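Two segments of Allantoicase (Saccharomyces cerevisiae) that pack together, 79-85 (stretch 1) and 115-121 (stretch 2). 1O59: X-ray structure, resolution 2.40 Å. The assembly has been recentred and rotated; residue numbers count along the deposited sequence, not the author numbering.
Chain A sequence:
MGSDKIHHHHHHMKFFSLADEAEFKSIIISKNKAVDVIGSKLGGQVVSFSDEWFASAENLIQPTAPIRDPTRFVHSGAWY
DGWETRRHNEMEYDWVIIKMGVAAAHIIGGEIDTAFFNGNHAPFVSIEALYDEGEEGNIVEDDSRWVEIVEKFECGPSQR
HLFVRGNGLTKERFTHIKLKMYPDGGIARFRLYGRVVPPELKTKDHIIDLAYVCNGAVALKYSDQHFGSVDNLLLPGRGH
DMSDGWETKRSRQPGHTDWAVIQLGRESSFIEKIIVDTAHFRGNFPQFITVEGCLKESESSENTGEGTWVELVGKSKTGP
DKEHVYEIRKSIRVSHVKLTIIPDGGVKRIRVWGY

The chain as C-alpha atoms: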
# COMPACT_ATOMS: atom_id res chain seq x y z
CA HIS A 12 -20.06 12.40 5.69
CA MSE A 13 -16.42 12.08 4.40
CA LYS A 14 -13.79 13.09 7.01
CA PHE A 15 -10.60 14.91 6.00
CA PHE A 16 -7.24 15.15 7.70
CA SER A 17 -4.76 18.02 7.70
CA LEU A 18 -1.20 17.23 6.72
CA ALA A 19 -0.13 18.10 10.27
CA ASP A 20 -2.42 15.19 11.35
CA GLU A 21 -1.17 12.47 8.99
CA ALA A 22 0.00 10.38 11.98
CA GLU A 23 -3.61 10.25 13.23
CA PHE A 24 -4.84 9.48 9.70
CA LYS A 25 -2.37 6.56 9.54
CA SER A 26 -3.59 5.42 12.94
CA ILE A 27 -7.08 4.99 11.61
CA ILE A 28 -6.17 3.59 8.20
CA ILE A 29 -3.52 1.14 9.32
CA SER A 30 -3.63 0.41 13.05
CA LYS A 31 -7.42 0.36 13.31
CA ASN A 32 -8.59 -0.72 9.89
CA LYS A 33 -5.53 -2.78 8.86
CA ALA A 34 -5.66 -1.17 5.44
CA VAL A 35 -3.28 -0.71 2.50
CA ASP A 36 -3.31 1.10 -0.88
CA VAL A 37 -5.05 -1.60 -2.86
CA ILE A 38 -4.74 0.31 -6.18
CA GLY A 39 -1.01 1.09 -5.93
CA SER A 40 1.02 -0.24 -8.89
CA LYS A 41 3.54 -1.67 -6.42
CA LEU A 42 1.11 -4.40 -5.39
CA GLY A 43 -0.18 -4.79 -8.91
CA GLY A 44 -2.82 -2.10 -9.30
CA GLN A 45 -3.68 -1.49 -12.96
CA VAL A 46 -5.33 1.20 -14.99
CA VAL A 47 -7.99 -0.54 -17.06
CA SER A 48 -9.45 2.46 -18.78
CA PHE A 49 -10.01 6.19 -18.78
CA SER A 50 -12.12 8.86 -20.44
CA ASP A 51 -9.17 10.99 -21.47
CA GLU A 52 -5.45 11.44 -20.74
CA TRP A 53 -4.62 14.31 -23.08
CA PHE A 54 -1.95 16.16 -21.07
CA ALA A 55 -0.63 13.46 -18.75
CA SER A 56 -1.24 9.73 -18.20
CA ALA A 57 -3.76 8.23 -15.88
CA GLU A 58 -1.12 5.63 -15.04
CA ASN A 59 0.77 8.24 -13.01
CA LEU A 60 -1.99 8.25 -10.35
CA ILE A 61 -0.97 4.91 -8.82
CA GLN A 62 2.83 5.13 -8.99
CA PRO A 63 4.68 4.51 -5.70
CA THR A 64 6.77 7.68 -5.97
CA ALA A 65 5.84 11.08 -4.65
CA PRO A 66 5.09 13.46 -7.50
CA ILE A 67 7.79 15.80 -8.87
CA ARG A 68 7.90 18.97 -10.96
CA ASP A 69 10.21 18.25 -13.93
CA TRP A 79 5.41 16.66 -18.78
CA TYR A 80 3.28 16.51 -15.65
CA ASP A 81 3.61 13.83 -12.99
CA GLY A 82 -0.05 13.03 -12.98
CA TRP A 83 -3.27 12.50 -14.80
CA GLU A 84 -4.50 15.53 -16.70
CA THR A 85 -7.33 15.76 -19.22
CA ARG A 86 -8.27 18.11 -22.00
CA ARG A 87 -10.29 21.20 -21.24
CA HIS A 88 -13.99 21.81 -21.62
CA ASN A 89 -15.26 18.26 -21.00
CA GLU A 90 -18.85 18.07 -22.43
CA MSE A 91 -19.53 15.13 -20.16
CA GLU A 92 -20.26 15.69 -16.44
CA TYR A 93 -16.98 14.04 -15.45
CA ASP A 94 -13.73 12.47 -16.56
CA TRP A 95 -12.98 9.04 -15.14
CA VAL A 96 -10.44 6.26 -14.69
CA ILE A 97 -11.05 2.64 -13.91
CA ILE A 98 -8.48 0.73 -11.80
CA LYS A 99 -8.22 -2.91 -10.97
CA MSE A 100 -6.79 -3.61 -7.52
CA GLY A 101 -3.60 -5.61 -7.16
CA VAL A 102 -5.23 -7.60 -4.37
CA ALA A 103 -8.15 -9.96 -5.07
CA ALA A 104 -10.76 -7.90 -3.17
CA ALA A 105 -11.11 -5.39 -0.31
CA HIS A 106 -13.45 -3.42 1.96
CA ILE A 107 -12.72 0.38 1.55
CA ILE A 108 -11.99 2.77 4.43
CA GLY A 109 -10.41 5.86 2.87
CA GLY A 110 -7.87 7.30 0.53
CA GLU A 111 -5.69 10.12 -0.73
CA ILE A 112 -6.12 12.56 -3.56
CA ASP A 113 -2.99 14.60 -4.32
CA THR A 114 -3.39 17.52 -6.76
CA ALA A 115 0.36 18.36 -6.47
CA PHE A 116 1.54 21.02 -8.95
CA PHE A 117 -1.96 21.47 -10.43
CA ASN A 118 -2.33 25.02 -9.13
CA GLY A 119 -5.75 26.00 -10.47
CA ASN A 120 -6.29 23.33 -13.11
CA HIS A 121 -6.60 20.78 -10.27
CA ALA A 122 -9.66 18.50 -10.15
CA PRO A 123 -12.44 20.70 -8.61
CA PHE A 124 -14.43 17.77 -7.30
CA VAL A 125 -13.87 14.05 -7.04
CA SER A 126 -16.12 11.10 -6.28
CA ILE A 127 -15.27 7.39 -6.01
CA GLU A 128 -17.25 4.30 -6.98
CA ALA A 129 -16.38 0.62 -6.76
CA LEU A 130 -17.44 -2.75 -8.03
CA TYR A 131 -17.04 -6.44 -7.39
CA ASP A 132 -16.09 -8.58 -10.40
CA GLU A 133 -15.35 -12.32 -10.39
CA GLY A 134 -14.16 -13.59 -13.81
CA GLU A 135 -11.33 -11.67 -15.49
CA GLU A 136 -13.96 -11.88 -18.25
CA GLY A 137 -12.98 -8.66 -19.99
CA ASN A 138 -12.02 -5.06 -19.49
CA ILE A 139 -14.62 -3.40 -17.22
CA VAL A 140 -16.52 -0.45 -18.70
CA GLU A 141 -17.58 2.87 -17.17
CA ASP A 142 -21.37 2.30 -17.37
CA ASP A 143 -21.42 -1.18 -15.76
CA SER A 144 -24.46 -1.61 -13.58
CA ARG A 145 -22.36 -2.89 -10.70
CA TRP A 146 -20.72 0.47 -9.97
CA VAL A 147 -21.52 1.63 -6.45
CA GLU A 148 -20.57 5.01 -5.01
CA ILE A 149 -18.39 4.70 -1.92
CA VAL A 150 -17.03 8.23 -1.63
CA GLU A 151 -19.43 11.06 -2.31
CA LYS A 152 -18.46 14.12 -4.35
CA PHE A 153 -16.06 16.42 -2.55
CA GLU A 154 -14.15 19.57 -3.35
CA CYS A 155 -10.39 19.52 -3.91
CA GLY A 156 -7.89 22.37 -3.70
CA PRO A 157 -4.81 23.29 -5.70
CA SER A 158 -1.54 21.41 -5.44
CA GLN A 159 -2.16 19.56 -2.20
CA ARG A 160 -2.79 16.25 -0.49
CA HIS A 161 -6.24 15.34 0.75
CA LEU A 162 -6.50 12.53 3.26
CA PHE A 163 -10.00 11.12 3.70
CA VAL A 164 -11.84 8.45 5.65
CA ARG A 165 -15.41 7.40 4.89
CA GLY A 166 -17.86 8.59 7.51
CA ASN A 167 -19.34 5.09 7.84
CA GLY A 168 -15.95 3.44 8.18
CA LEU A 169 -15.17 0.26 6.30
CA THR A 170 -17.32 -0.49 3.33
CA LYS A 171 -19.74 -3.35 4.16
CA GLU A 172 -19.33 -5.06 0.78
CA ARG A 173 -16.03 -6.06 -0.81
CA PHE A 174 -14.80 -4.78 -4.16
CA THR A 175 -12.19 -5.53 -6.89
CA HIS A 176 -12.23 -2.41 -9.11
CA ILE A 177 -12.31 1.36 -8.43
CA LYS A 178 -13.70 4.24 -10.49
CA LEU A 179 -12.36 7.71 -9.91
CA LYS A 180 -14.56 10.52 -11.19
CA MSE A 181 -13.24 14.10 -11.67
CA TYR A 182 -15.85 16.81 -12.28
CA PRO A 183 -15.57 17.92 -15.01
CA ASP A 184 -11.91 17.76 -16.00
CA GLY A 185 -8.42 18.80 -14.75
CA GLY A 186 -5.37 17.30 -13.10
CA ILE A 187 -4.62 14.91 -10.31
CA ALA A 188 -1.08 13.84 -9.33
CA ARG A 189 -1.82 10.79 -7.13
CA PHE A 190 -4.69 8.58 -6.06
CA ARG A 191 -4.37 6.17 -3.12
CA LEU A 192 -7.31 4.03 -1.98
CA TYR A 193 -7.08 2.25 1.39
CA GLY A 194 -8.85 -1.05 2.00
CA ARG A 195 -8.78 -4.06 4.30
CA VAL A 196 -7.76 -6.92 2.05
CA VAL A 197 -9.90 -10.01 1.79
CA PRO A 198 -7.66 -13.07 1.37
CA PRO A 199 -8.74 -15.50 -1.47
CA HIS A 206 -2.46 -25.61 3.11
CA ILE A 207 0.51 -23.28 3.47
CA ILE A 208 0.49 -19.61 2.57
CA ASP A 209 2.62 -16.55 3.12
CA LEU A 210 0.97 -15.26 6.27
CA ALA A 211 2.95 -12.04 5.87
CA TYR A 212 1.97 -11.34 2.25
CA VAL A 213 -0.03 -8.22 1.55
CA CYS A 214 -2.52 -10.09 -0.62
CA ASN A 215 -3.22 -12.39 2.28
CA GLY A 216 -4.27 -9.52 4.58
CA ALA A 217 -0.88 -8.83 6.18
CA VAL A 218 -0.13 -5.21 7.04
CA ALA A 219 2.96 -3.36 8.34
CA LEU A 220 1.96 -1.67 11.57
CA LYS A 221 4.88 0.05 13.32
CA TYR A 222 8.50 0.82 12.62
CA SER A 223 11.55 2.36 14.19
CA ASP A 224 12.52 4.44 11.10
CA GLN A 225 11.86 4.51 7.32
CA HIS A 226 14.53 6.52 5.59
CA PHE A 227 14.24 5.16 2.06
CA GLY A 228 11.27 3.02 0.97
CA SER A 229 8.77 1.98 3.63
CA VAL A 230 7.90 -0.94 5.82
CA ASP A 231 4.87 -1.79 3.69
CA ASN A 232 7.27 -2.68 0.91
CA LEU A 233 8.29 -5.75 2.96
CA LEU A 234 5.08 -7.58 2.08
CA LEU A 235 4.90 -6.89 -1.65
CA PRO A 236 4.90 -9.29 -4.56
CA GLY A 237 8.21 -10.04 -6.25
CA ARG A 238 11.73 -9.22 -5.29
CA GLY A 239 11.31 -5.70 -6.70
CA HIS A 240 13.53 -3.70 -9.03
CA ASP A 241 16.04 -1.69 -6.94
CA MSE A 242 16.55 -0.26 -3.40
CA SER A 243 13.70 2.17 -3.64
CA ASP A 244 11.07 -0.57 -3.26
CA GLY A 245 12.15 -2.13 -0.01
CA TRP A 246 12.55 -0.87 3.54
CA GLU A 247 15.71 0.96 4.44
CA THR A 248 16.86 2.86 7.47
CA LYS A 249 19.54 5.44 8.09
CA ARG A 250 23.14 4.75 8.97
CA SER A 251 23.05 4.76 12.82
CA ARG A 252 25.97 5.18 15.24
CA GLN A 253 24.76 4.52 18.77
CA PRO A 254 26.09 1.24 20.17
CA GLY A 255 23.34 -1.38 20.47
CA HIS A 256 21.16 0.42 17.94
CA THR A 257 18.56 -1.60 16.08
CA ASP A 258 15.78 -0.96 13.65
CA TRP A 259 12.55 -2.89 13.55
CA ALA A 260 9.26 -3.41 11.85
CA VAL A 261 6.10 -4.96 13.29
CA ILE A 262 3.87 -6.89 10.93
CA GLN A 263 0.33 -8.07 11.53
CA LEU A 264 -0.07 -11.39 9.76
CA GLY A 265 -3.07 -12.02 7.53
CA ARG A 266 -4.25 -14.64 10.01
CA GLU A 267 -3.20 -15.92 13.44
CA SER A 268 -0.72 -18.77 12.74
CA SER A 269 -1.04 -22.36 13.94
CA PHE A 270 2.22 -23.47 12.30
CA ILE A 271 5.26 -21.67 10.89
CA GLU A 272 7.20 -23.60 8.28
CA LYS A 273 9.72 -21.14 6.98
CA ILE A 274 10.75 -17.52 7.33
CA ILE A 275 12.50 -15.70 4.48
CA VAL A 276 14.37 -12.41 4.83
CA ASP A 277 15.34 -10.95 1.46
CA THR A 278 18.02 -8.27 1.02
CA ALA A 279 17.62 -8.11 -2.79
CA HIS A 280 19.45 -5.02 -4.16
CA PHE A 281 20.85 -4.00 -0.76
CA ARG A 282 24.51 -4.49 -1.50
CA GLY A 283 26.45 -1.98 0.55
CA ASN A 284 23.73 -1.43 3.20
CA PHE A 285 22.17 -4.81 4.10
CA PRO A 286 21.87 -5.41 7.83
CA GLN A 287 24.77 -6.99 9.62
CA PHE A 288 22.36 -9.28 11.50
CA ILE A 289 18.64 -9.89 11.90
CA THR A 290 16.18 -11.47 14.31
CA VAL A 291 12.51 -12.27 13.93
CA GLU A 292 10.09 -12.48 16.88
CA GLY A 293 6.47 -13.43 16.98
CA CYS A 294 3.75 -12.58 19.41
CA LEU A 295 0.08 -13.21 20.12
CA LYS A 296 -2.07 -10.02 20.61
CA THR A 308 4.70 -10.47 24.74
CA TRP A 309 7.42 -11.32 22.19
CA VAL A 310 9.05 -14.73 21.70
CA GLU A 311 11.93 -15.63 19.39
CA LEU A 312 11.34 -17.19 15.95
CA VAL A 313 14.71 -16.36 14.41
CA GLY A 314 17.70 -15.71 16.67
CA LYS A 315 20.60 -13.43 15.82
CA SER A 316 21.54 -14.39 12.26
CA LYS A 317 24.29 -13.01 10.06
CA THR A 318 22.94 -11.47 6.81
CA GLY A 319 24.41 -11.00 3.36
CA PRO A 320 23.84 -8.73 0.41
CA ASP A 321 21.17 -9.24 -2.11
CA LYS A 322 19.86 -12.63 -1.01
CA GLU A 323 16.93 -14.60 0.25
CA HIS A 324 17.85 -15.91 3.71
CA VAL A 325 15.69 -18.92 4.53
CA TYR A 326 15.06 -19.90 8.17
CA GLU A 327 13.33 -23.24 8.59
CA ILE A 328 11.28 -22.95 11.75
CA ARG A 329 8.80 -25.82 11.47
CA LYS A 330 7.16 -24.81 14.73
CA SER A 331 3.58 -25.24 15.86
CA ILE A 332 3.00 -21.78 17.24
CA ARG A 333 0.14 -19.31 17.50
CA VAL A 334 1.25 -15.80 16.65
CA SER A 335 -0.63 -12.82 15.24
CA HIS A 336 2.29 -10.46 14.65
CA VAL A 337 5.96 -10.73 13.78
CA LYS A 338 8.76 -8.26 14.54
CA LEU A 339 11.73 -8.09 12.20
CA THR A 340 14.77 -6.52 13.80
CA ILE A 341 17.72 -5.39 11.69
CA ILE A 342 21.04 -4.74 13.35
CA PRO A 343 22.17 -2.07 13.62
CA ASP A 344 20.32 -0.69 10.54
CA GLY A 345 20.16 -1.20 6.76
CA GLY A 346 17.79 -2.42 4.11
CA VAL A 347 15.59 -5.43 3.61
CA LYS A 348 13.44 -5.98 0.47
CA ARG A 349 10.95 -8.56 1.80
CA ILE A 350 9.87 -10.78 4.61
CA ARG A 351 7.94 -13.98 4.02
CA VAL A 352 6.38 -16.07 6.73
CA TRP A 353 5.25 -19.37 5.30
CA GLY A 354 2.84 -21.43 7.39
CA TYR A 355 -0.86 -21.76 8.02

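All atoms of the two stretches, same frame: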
# COMPACT_ATOMS: atom_id res chain seq x y z
N TRP A 79 5.45 17.66 -19.86
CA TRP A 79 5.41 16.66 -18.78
C TRP A 79 4.67 17.19 -17.55
O TRP A 79 4.80 18.35 -17.15
CB TRP A 79 6.83 16.21 -18.37
CG TRP A 79 6.94 15.51 -16.99
CD1 TRP A 79 7.36 16.07 -15.78
CD2 TRP A 79 6.67 14.13 -16.70
NE1 TRP A 79 7.35 15.13 -14.78
CE2 TRP A 79 6.94 13.92 -15.31
CE3 TRP A 79 6.21 13.04 -17.47
CZ2 TRP A 79 6.76 12.66 -14.68
CZ3 TRP A 79 6.03 11.80 -16.85
CH2 TRP A 79 6.30 11.62 -15.47
N TYR A 80 3.86 16.30 -16.97
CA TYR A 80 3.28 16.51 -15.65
C TYR A 80 3.21 15.14 -14.99
O TYR A 80 2.83 14.14 -15.65
CB TYR A 80 1.89 17.05 -15.79
CG TYR A 80 1.63 18.46 -15.33
CD1 TYR A 80 1.35 19.48 -16.25
CD2 TYR A 80 1.56 18.76 -13.95
CE1 TYR A 80 1.03 20.79 -15.81
CE2 TYR A 80 1.26 20.05 -13.50
CZ TYR A 80 0.99 21.06 -14.43
OH TYR A 80 0.68 22.33 -13.99
N ASP A 81 3.56 15.08 -13.71
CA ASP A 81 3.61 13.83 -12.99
C ASP A 81 2.23 13.59 -12.42
O ASP A 81 1.94 13.89 -11.24
CB ASP A 81 4.66 13.90 -11.91
CG ASP A 81 4.95 12.55 -11.29
OD1 ASP A 81 4.19 11.57 -11.53
OD2 ASP A 81 5.94 12.40 -10.54
N GLY A 82 1.36 13.09 -13.29
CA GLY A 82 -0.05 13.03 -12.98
C GLY A 82 -0.95 12.70 -14.12
O GLY A 82 -0.52 12.47 -15.26
N TRP A 83 -2.23 12.67 -13.81
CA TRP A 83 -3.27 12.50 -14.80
C TRP A 83 -3.86 13.88 -15.08
O TRP A 83 -4.27 14.57 -14.15
CB TRP A 83 -4.36 11.60 -14.24
CG TRP A 83 -5.54 11.41 -15.13
CD1 TRP A 83 -5.52 11.23 -16.47
CD2 TRP A 83 -6.90 11.36 -14.74
NE1 TRP A 83 -6.79 11.07 -16.95
CE2 TRP A 83 -7.67 11.14 -15.90
CE3 TRP A 83 -7.57 11.48 -13.50
CZ2 TRP A 83 -9.09 11.02 -15.88
CZ3 TRP A 83 -8.99 11.36 -13.47
CH2 TRP A 83 -9.72 11.14 -14.66
N GLU A 84 -3.86 14.29 -16.34
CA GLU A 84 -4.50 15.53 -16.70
C GLU A 84 -5.21 15.43 -18.04
O GLU A 84 -4.64 14.95 -19.03
CB GLU A 84 -3.50 16.70 -16.71
CG GLU A 84 -4.19 18.04 -16.96
CD GLU A 84 -3.24 19.18 -17.24
OE1 GLU A 84 -2.01 18.95 -17.21
OE2 GLU A 84 -3.75 20.31 -17.48
N THR A 85 -6.46 15.91 -18.06
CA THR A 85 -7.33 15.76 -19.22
C THR A 85 -7.50 17.05 -19.97
O THR A 85 -7.14 18.10 -19.49
CB THR A 85 -8.72 15.25 -18.79
OG1 THR A 85 -9.32 16.13 -17.81
CG2 THR A 85 -8.57 13.84 -18.12
N ALA A 115 -0.98 17.73 -6.39
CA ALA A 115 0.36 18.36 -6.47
C ALA A 115 0.72 18.97 -7.82
O ALA A 115 0.67 18.29 -8.87
CB ALA A 115 1.44 17.36 -6.07
N PHE A 116 1.10 20.24 -7.78
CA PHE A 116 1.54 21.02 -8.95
C PHE A 116 0.43 21.40 -9.94
O PHE A 116 0.70 22.07 -10.94
CB PHE A 116 2.71 20.35 -9.69
CG PHE A 116 3.86 19.99 -8.81
CD1 PHE A 116 4.61 20.97 -8.20
CD2 PHE A 116 4.17 18.66 -8.55
CE1 PHE A 116 5.66 20.62 -7.36
CE2 PHE A 116 5.21 18.30 -7.72
CZ PHE A 116 5.96 19.28 -7.13
N PHE A 117 -0.81 20.96 -9.68
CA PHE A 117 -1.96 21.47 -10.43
C PHE A 117 -2.48 22.62 -9.58
O PHE A 117 -3.19 22.41 -8.61
CB PHE A 117 -2.99 20.38 -10.68
CG PHE A 117 -2.46 19.25 -11.49
CD1 PHE A 117 -2.23 19.42 -12.86
CD2 PHE A 117 -2.16 18.03 -10.90
CE1 PHE A 117 -1.74 18.38 -13.63
CE2 PHE A 117 -1.66 16.98 -11.67
CZ PHE A 117 -1.46 17.16 -13.05
N ASN A 118 -2.03 23.83 -9.91
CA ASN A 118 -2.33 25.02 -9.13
C ASN A 118 -3.39 25.83 -9.85
O ASN A 118 -3.13 26.89 -10.32
CB ASN A 118 -1.04 25.85 -8.87
CG ASN A 118 -1.13 26.67 -7.58
OD1 ASN A 118 -1.45 26.15 -6.51
ND2 ASN A 118 -0.83 27.97 -7.67
N GLY A 119 -4.60 25.29 -9.92
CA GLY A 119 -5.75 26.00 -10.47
C GLY A 119 -6.49 25.11 -11.44
O GLY A 119 -7.73 25.13 -11.51
N ASN A 120 -5.73 24.31 -12.19
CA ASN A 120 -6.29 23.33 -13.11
C ASN A 120 -6.45 21.97 -12.41
O ASN A 120 -6.67 20.95 -13.06
CB ASN A 120 -5.43 23.22 -14.37
CG ASN A 120 -4.00 22.77 -14.09
OD1 ASN A 120 -3.46 23.04 -13.01
ND2 ASN A 120 -3.37 22.09 -15.06
N HIS A 121 -6.35 21.96 -11.07
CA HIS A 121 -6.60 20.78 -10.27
C HIS A 121 -8.05 20.34 -10.45
O HIS A 121 -8.90 21.15 -10.77
CB HIS A 121 -6.36 21.08 -8.80
CG HIS A 121 -7.19 22.22 -8.28
ND1 HIS A 121 -8.39 22.02 -7.62
CD2 HIS A 121 -7.03 23.56 -8.36
CE1 HIS A 121 -8.91 23.18 -7.31
NE2 HIS A 121 -8.11 24.14 -7.75
O HOH W 1 -0.83 24.44 -12.67
O HOH W 2 1.98 16.63 -10.58

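How does the beginning of stretch 2 reach stretch 1 when Ala115 makes no direct contact with it? Water 2 spans the gap, donating hydrogen bonds to Ala115 O at 2.7 Å and to Asp81 O at 2.8 Å, so two backbone carbonyls that could not bond to each other share a donor. The small Ala115 side chain points sideways to the contact, and the link runs through the main chain. Phe116 follows with its CB directed toward stretch 1, where Phe116 CB lies 4.1 Å from Tyr80 CE2, an apolar contact. The ring beyond CB leads away, so this large side chain contributes chiefly its base. Its carbonyl sits at the edge of the Tyr80 ring, near the ring plane, with Phe116 O 3.1 Å from Tyr80 OH.

What forms the apolar centre of the contact? Phe117 does, burying more surface against the other stretch than any other residue here. Its CA-to-CB bond points sideways, but with chi1 in the m well the end of the side chain comes nearer to stretch 1 and the ring slides over one face of Tyr80. The two rings form an offset stack, with centroids 4.5 Å apart and planes only 12° from parallel; the closest atoms are Phe117 CE1 and Tyr80 CD2, 3.3 Å apart. Flat aromatic side chains suit this place because they can cover one another broadly while the Tyr80 hydroxyl remains free to meet water 1.

Why is there room for the far end of the Phe117 ring? Gly82 leaves the space: Gly82 CA is 4.4 Å from Phe117 CZ, at the ring edge, and an ideal CB on Gly82 would point toward stretch 2 and come within 2.9 Å of Phe117 CE2, a clash. The backbone of the short strand continues the enclosure, with Trp83 O 4.0 Å from Phe117 CZ, while the Trp83 side chain points away. Glu84 points back toward stretch 2, and Glu84 OE1 lies 3.6 Å from Phe117 CE1, also near the plane of the ring, where the partly positive ring hydrogens offer a carboxylate a favourable setting.

How do the polar groups close the contact after the aromatic stack? Asn118 serves through its backbone: Asn118 N donates to water 1 over 3.1 Å, and that water is also hydrogen-bonded to Tyr80 OH at 2.9 Å. Gly119 touches nothing in stretch 1, but its backbone angles would jam a CB against the preceding carbonyl O, so glycine fits the turn. Asn120 then points toward stretch 1 and uses both ends of its amide. Asn120 OD1 accepts a hydrogen bond from water 1 at 3.0 Å, and Asn120 ND2 donates to Glu84 OE2, also at 3.0 Å, giving the buried carboxylate a direct partner. His121 lies out of reach, and the contact ends before it, with 320 Å² buried, both sides summed.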